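Local coordinates for protein nitrate reductase (Ulva prolifera, PDB 5YLY) that probably catalyses the NADH-dependent reduction of nitrate to nitrite, the first step of nitrate assimilation, with FAD bound in this cytochrome b5 reductase domain, at residues R164-A169 against P257-V262; E193-Y198 against R222-Y227. All blocks are in the same frame, centred on the assembly; numbering follows the deposited sequence. Where two conformers were deposited one is given.

Both contacts pair parallel strands of one sheet in the NAD-binding part of the domain, and the two are next to each other: strand 164-170 of contact 1 hydrogen-bonds along its other edge to strand 193-200 of contact 2. Each lies one strand in from an edge of the sheet, contact 1 with most of its residues buried, contact 2 only partly buried. The chemistry differs. In contact 1 one face is apolar and the other carries polar pairs, Arg164 with Thr259 and Asn166 with Ser261. In contact 2 aliphatic and tyrosine side chains fill one face, and the other carries Arg195 beside Lys224, with Leu197 and His226 further along.

Contact 1 of 2, residues R164-A169 against P257-V262; sequences RINMIA and PGTISV
Residues 164-169 and 259-262 run side by side as parallel strands, their axes 4.5 Å apart at closest and inclined by 18°, with Arg164 opposite Thr259, Ile165 opposite Ile260, Asn166 opposite Ser261 and Met167 opposite Val262. Amides of Arg164, Asn166 and Ile168 give to the carbonyls of Gly258, Ile260 and Val262, and those of Ile260 and Val262 give back to Arg164 and Asn166; the straightest is Asn166 N to Ile260 O, 2.8 Å and 174° at the hydrogen. Gly258 leads into the strand at a backbone angle where a CB would jam against the carbonyl of Pro257.

On one face Ile165 and Ile260 lie alongside each other, pointing the same way, with their CG1 atoms 4.0 Å apart. CG2 of Val262 sits between the backbone N and carbonyl carbon of its own residue, and there it meets both Ile165 CG2 at 3.9 Å and Met167 CG at 3.8 Å. Helix 174-185 covers Ile165 and Met167 on this face.

The other face carries the polar pairs, with Ile168 packed on helix 267-280. In the conformer described here, Arg164 turns the side of its guanidinium to Thr259, and NE at 2.8 Å and NH1 at 2.9 Å both give to the one hydroxyl OG1, almost in the guanidinium plane; the bend at chi3 (-42°) brings NE there. Asn166 ND2 gives to Ser261 OG at 3.2 Å, near the amide plane, and also to the carbonyl of Phe253.

Here the strand order of the Rossmann-like sheet switches sides: strand 259-264 is added to the edge of strand 164-170 away from strand 193-200. The chemistry implies a seam packed with hydrocarbon toward helix 174-185, while on its other face hydroxyls accept from nitrogen donors, Thr259 in this conformer of Arg164, and the buried Asn166 amide is fixed by two acceptors.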
loop_
_atom_site.group_PDB
_atom_site.type_symbol
_atom_site.label_atom_id
_atom_site.label_comp_id
_atom_site.label_asym_id
_atom_site.label_seq_id
_atom_site.Cartn_x
_atom_site.Cartn_y
_atom_site.Cartn_z
ATOM N N ARG A 164 -2.551 3.585 -18.281
ATOM C CA ARG A 164 -3.522 3.893 -17.232
ATOM C C ARG A 164 -3.572 2.797 -16.178
ATOM O O ARG A 164 -3.569 1.602 -16.517
ATOM C CB ARG A 164 -4.912 4.113 -17.838
ATOM C CG ARG A 164 -4.978 5.254 -18.872
ATOM C CD ARG A 164 -6.379 5.547 -19.374
ATOM N NE ARG A 164 -7.132 4.326 -19.638
ATOM C CZ ARG A 164 -8.413 4.286 -19.987
ATOM N NH1 ARG A 164 -9.014 3.126 -20.179
ATOM N NH2 ARG A 164 -9.098 5.411 -20.158
ATOM N N ILE A 165 -3.580 3.199 -14.895
ATOM C CA ILE A 165 -3.626 2.203 -13.822
ATOM C C ILE A 165 -4.738 2.540 -12.869
ATOM O O ILE A 165 -4.702 3.609 -12.242
ATOM C CB ILE A 165 -2.269 2.070 -13.042
ATOM C CG1 ILE A 165 -1.084 1.723 -13.993
ATOM C CG2 ILE A 165 -2.405 1.037 -11.899
ATOM C CD1 ILE A 165 0.317 1.639 -13.315
ATOM N N ASN A 166 -5.669 1.583 -12.681
ATOM C CA ASN A 166 -6.692 1.672 -11.655
ATOM C C ASN A 166 -6.096 1.063 -10.406
ATOM O O ASN A 166 -5.402 0.055 -10.494
ATOM C CB ASN A 166 -7.914 0.822 -12.041
ATOM C CG ASN A 166 -8.798 1.451 -13.056
ATOM O OD1 ASN A 166 -8.855 2.675 -13.174
ATOM N ND2 ASN A 166 -9.546 0.613 -13.787
ATOM N N MET A 167 -6.409 1.623 -9.243
ATOM C CA MET A 167 -5.949 1.087 -7.978
ATOM C C MET A 167 -7.118 0.966 -7.039
ATOM O O MET A 167 -7.869 1.933 -6.845
ATOM C CB MET A 167 -4.891 2.012 -7.360
ATOM C CG MET A 167 -3.698 2.214 -8.253
ATOM S SD MET A 167 -2.555 3.330 -7.477
ATOM C CE MET A 167 -1.225 3.125 -8.569
ATOM N N ILE A 168 -7.297 -0.229 -6.473
ATOM C CA ILE A 168 -8.352 -0.414 -5.497
ATOM C C ILE A 168 -7.686 -0.895 -4.222
ATOM O O ILE A 168 -7.059 -1.954 -4.217
ATOM C CB ILE A 168 -9.507 -1.351 -5.927
ATOM C CG1 ILE A 168 -10.069 -1.000 -7.326
ATOM C CG2 ILE A 168 -10.599 -1.365 -4.842
ATOM C CD1 ILE A 168 -11.280 -1.992 -7.758
ATOM N N ALA A 169 -7.855 -0.129 -3.156
ATOM C CA ALA A 169 -7.304 -0.469 -1.856
ATOM C C ALA A 169 -8.372 -0.488 -0.799
ATOM O O ALA A 169 -9.320 0.295 -0.850
ATOM C CB ALA A 169 -6.219 0.544 -1.471
ATOM N N PRO A 257 -6.850 -1.582 -24.141
ATOM C CA PRO A 257 -5.440 -2.027 -24.116
ATOM C C PRO A 257 -4.567 -0.907 -23.533
ATOM O O PRO A 257 -4.738 0.255 -23.877
ATOM C CB PRO A 257 -5.121 -2.284 -25.600
ATOM C CG PRO A 257 -6.465 -2.586 -26.227
ATOM C CD PRO A 257 -7.430 -1.684 -25.501
ATOM N N GLY A 258 -3.720 -1.250 -22.582
ATOM C CA GLY A 258 -2.869 -0.261 -21.940
ATOM C C GLY A 258 -3.360 0.131 -20.556
ATOM O O GLY A 258 -2.690 0.906 -19.886
ATOM N N THR A 259 -4.547 -0.364 -20.142
ATOM C CA THR A 259 -5.160 -0.101 -18.824
ATOM C C THR A 259 -5.146 -1.373 -18.004
ATOM O O THR A 259 -5.593 -2.429 -18.475
ATOM C CB THR A 259 -6.612 0.454 -18.931
ATOM O OG1 THR A 259 -6.626 1.576 -19.801
ATOM C CG2 THR A 259 -7.184 0.891 -17.567
ATOM N N ILE A 260 -4.627 -1.269 -16.779
ATOM C CA ILE A 260 -4.613 -2.379 -15.826
ATOM C C ILE A 260 -5.271 -1.911 -14.543
ATOM O O ILE A 260 -5.446 -0.704 -14.337
ATOM C CB ILE A 260 -3.196 -2.993 -15.574
ATOM C CG1 ILE A 260 -2.230 -1.957 -14.902
ATOM C CG2 ILE A 260 -2.616 -3.611 -16.867
ATOM C CD1 ILE A 260 -0.919 -2.569 -14.364
ATOM N N SER A 261 -5.637 -2.862 -13.682
ATOM C CA SER A 261 -6.167 -2.572 -12.356
ATOM C C SER A 261 -5.325 -3.368 -11.385
ATOM O O SER A 261 -5.000 -4.527 -11.673
ATOM C CB SER A 261 -7.639 -2.977 -12.227
ATOM O OG SER A 261 -8.457 -2.276 -13.146
ATOM N N VAL A 262 -4.896 -2.720 -10.288
ATOM C CA VAL A 262 -4.108 -3.375 -9.240
ATOM C C VAL A 262 -4.887 -3.295 -7.947
ATOM O O VAL A 262 -5.586 -2.311 -7.711
ATOM C CB VAL A 262 -2.629 -2.905 -9.141
ATOM C CG1 VAL A 262 -1.852 -3.284 -10.398
ATOM C CG2 VAL A 262 -2.531 -1.400 -8.863
#

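Contact 2 of 2, residues E193-Y198 against R222-Y227; sequences EIRLLY and RVKIHY
Leu196, on strand 193-198, bonds to strand 223-227 through both its N and its O: its N gives to Lys224 O at 2.9 Å, nearly straight at 174°, and its O accepts from His226 N. Its CG stands anti to the backbone N (chi1 169°), and the CD2 branch crosses to Ile225 CG2 at 3.8 Å. Leu212 of helix 209-218 covers both residues. That helix joins the two parallel strands in a beta-alpha-beta crossover, a unit of the Rossmann-like NAD-binding fold, and Tyr198 and Tyr227, further along the same face, meet edge to edge, CD2 of Tyr198 lying 4.0 Å from CE1 of Tyr227.

On the other face Lys224 runs beside Arg195. The bend at chi2 (-65°) puts Arg195 CD 3.5 Å from Lys224 CB, and Lys224 CG then lies over the centre of one guanidinium face. The like-charged ends stay apart, with Arg195 NH2 5.1 Å from Lys224 NZ. Arg195 NH1 turns back to its neighbour Ile194 O at 2.9 Å, coming from above the carbonyl plane, on the opposite face from Lys224 N. An alanine in place of Arg195 would probably leave the Lys224 methylenes without their flat cover and Ile194 O with one of these two donors lost.

Arg222 enters through its backbone: its O takes the amide of Ile194 at 2.8 Å, nearly in line with the carbonyl bond. Its guanidinium goes elsewhere, NH1 giving to the carbonyl of Thr192, just ahead of Glu193.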
loop_
_atom_site.group_PDB
_atom_site.type_symbol
_atom_site.label_atom_id
_atom_site.label_comp_id
_atom_site.label_asym_id
_atom_site.label_seq_id
_atom_site.Cartn_x
_atom_site.Cartn_y
_atom_site.Cartn_z
ATOM N N GLU A 193 -1.430 7.656 -16.174
ATOM C CA GLU A 193 -2.549 8.207 -15.406
ATOM C C GLU A 193 -2.988 7.168 -14.362
ATOM O O GLU A 193 -2.845 5.951 -14.570
ATOM C CB GLU A 193 -3.756 8.537 -16.295
ATOM C CG GLU A 193 -3.519 9.530 -17.407
ATOM C CD GLU A 193 -4.754 9.679 -18.272
ATOM O OE1 GLU A 193 -4.912 8.906 -19.244
ATOM O OE2 GLU A 193 -5.595 10.543 -17.945
ATOM N N ILE A 194 -3.558 7.654 -13.268
ATOM C CA ILE A 194 -3.961 6.786 -12.157
ATOM C C ILE A 194 -5.352 7.134 -11.672
ATOM O O ILE A 194 -5.698 8.307 -11.588
ATOM C CB ILE A 194 -2.948 6.958 -10.963
ATOM C CG1 ILE A 194 -1.503 6.519 -11.331
ATOM C CG2 ILE A 194 -3.425 6.250 -9.676
ATOM C CD1 ILE A 194 -0.448 7.157 -10.331
ATOM N N ARG A 195 -6.117 6.110 -11.274
ATOM C CA ARG A 195 -7.383 6.309 -10.580
ATOM C C ARG A 195 -7.339 5.460 -9.334
ATOM O O ARG A 195 -7.110 4.257 -9.434
ATOM C CB ARG A 195 -8.608 5.908 -11.445
ATOM C CG ARG A 195 -8.844 6.854 -12.627
ATOM C CD ARG A 195 -9.223 8.259 -12.192
ATOM N NE ARG A 195 -9.452 9.138 -13.345
ATOM C CZ ARG A 195 -8.510 9.847 -13.971
ATOM N NH1 ARG A 195 -7.235 9.776 -13.577
ATOM N NH2 ARG A 195 -8.826 10.600 -15.019
ATOM N N LEU A 196 -7.541 6.068 -8.169
ATOM C CA LEU A 196 -7.571 5.293 -6.937
ATOM C C LEU A 196 -8.965 5.270 -6.342
ATOM O O LEU A 196 -9.624 6.319 -6.227
ATOM C CB LEU A 196 -6.557 5.888 -5.919
ATOM C CG LEU A 196 -6.636 5.344 -4.465
ATOM C CD1 LEU A 196 -6.226 3.859 -4.392
ATOM C CD2 LEU A 196 -5.743 6.194 -3.523
ATOM N N LEU A 197 -9.389 4.075 -5.918
ATOM C CA LEU A 197 -10.639 3.890 -5.194
ATOM C C LEU A 197 -10.236 3.291 -3.840
ATOM O O LEU A 197 -9.620 2.231 -3.787
ATOM C CB LEU A 197 -11.625 3.020 -5.982
ATOM C CG LEU A 197 -12.947 2.631 -5.254
ATOM C CD1 LEU A 197 -13.722 3.870 -4.779
ATOM C CD2 LEU A 197 -13.860 1.851 -6.179
ATOM N N TYR A 198 -10.492 4.021 -2.755
ATOM C CA TYR A 198 -10.006 3.581 -1.443
ATOM C C TYR A 198 -11.163 3.369 -0.499
ATOM O O TYR A 198 -11.869 4.327 -0.165
ATOM C CB TYR A 198 -8.987 4.630 -0.916
ATOM C CG TYR A 198 -8.231 4.308 0.363
ATOM C CD1 TYR A 198 -8.071 2.990 0.796
ATOM C CD2 TYR A 198 -7.632 5.324 1.116
ATOM C CE1 TYR A 198 -7.385 2.697 1.981
ATOM C CE2 TYR A 198 -6.886 5.037 2.260
ATOM C CZ TYR A 198 -6.782 3.727 2.699
ATOM O OH TYR A 198 -6.117 3.470 3.870
ATOM N N ARG A 222 -3.344 13.981 -13.735
ATOM C CA ARG A 222 -2.769 12.633 -13.815
ATOM C C ARG A 222 -3.370 11.654 -12.810
ATOM O O ARG A 222 -3.233 10.456 -12.986
ATOM C CB ARG A 222 -1.216 12.664 -13.704
ATOM C CG ARG A 222 -0.577 13.094 -15.037
ATOM C CD ARG A 222 0.573 12.200 -15.444
ATOM N NE ARG A 222 1.808 12.647 -14.785
ATOM C CZ ARG A 222 2.641 11.826 -14.191
ATOM N NH1 ARG A 222 2.444 10.518 -14.256
ATOM N NH2 ARG A 222 3.714 12.300 -13.560
ATOM N N VAL A 223 -4.051 12.153 -11.792
ATOM C CA VAL A 223 -4.625 11.256 -10.778
ATOM C C VAL A 223 -5.945 11.786 -10.248
ATOM O O VAL A 223 -6.150 13.011 -10.178
ATOM C CB VAL A 223 -3.570 10.995 -9.638
ATOM C CG1 VAL A 223 -3.242 12.268 -8.852
ATOM C CG2 VAL A 223 -4.017 9.872 -8.687
ATOM N N LYS A 224 -6.848 10.858 -9.907
ATOM C CA LYS A 224 -8.086 11.142 -9.172
ATOM C C LYS A 224 -8.183 10.129 -8.057
ATOM O O LYS A 224 -7.784 8.961 -8.229
ATOM C CB LYS A 224 -9.332 11.079 -10.044
ATOM C CG LYS A 224 -9.423 12.244 -11.023
ATOM C CD LYS A 224 -10.785 12.252 -11.748
ATOM C CE LYS A 224 -10.788 13.253 -12.880
ATOM N NZ LYS A 224 -10.588 14.643 -12.389
ATOM N N ILE A 225 -8.698 10.573 -6.903
ATOM C CA ILE A 225 -8.860 9.685 -5.758
ATOM C C ILE A 225 -10.308 9.753 -5.292
ATOM O O ILE A 225 -10.863 10.854 -5.160
ATOM C CB ILE A 225 -7.848 10.022 -4.631
ATOM C CG1 ILE A 225 -6.364 9.885 -5.115
ATOM C CG2 ILE A 225 -8.084 9.131 -3.389
ATOM C CD1 ILE A 225 -5.408 10.614 -4.327
ATOM N N HIS A 226 -10.932 8.579 -5.084
ATOM C CA HIS A 226 -12.306 8.513 -4.597
ATOM C C HIS A 226 -12.303 7.605 -3.391
ATOM O O HIS A 226 -11.551 6.629 -3.357
ATOM C CB HIS A 226 -13.260 7.984 -5.658
ATOM C CG HIS A 226 -14.694 8.254 -5.335
ATOM N ND1 HIS A 226 -15.257 9.472 -5.662
ATOM C CD2 HIS A 226 -15.630 7.509 -4.713
ATOM C CE1 HIS A 226 -16.520 9.411 -5.297
ATOM N NE2 HIS A 226 -16.791 8.268 -4.707
ATOM N N TYR A 227 -13.123 7.944 -2.389
ATOM C CA TYR A 227 -13.208 7.201 -1.136
ATOM C C TYR A 227 -14.602 6.651 -0.919
ATOM O O TYR A 227 -15.586 7.232 -1.386
ATOM C CB TYR A 227 -12.897 8.132 0.052
ATOM C CG TYR A 227 -11.579 8.860 -0.037
ATOM C CD1 TYR A 227 -10.410 8.288 0.459
ATOM C CD2 TYR A 227 -11.505 10.153 -0.556
ATOM C CE1 TYR A 227 -9.195 8.969 0.410
ATOM C CE2 TYR A 227 -10.288 10.836 -0.628
ATOM C CZ TYR A 227 -9.145 10.247 -0.130
ATOM O OH TYR A 227 -7.951 10.910 -0.208
#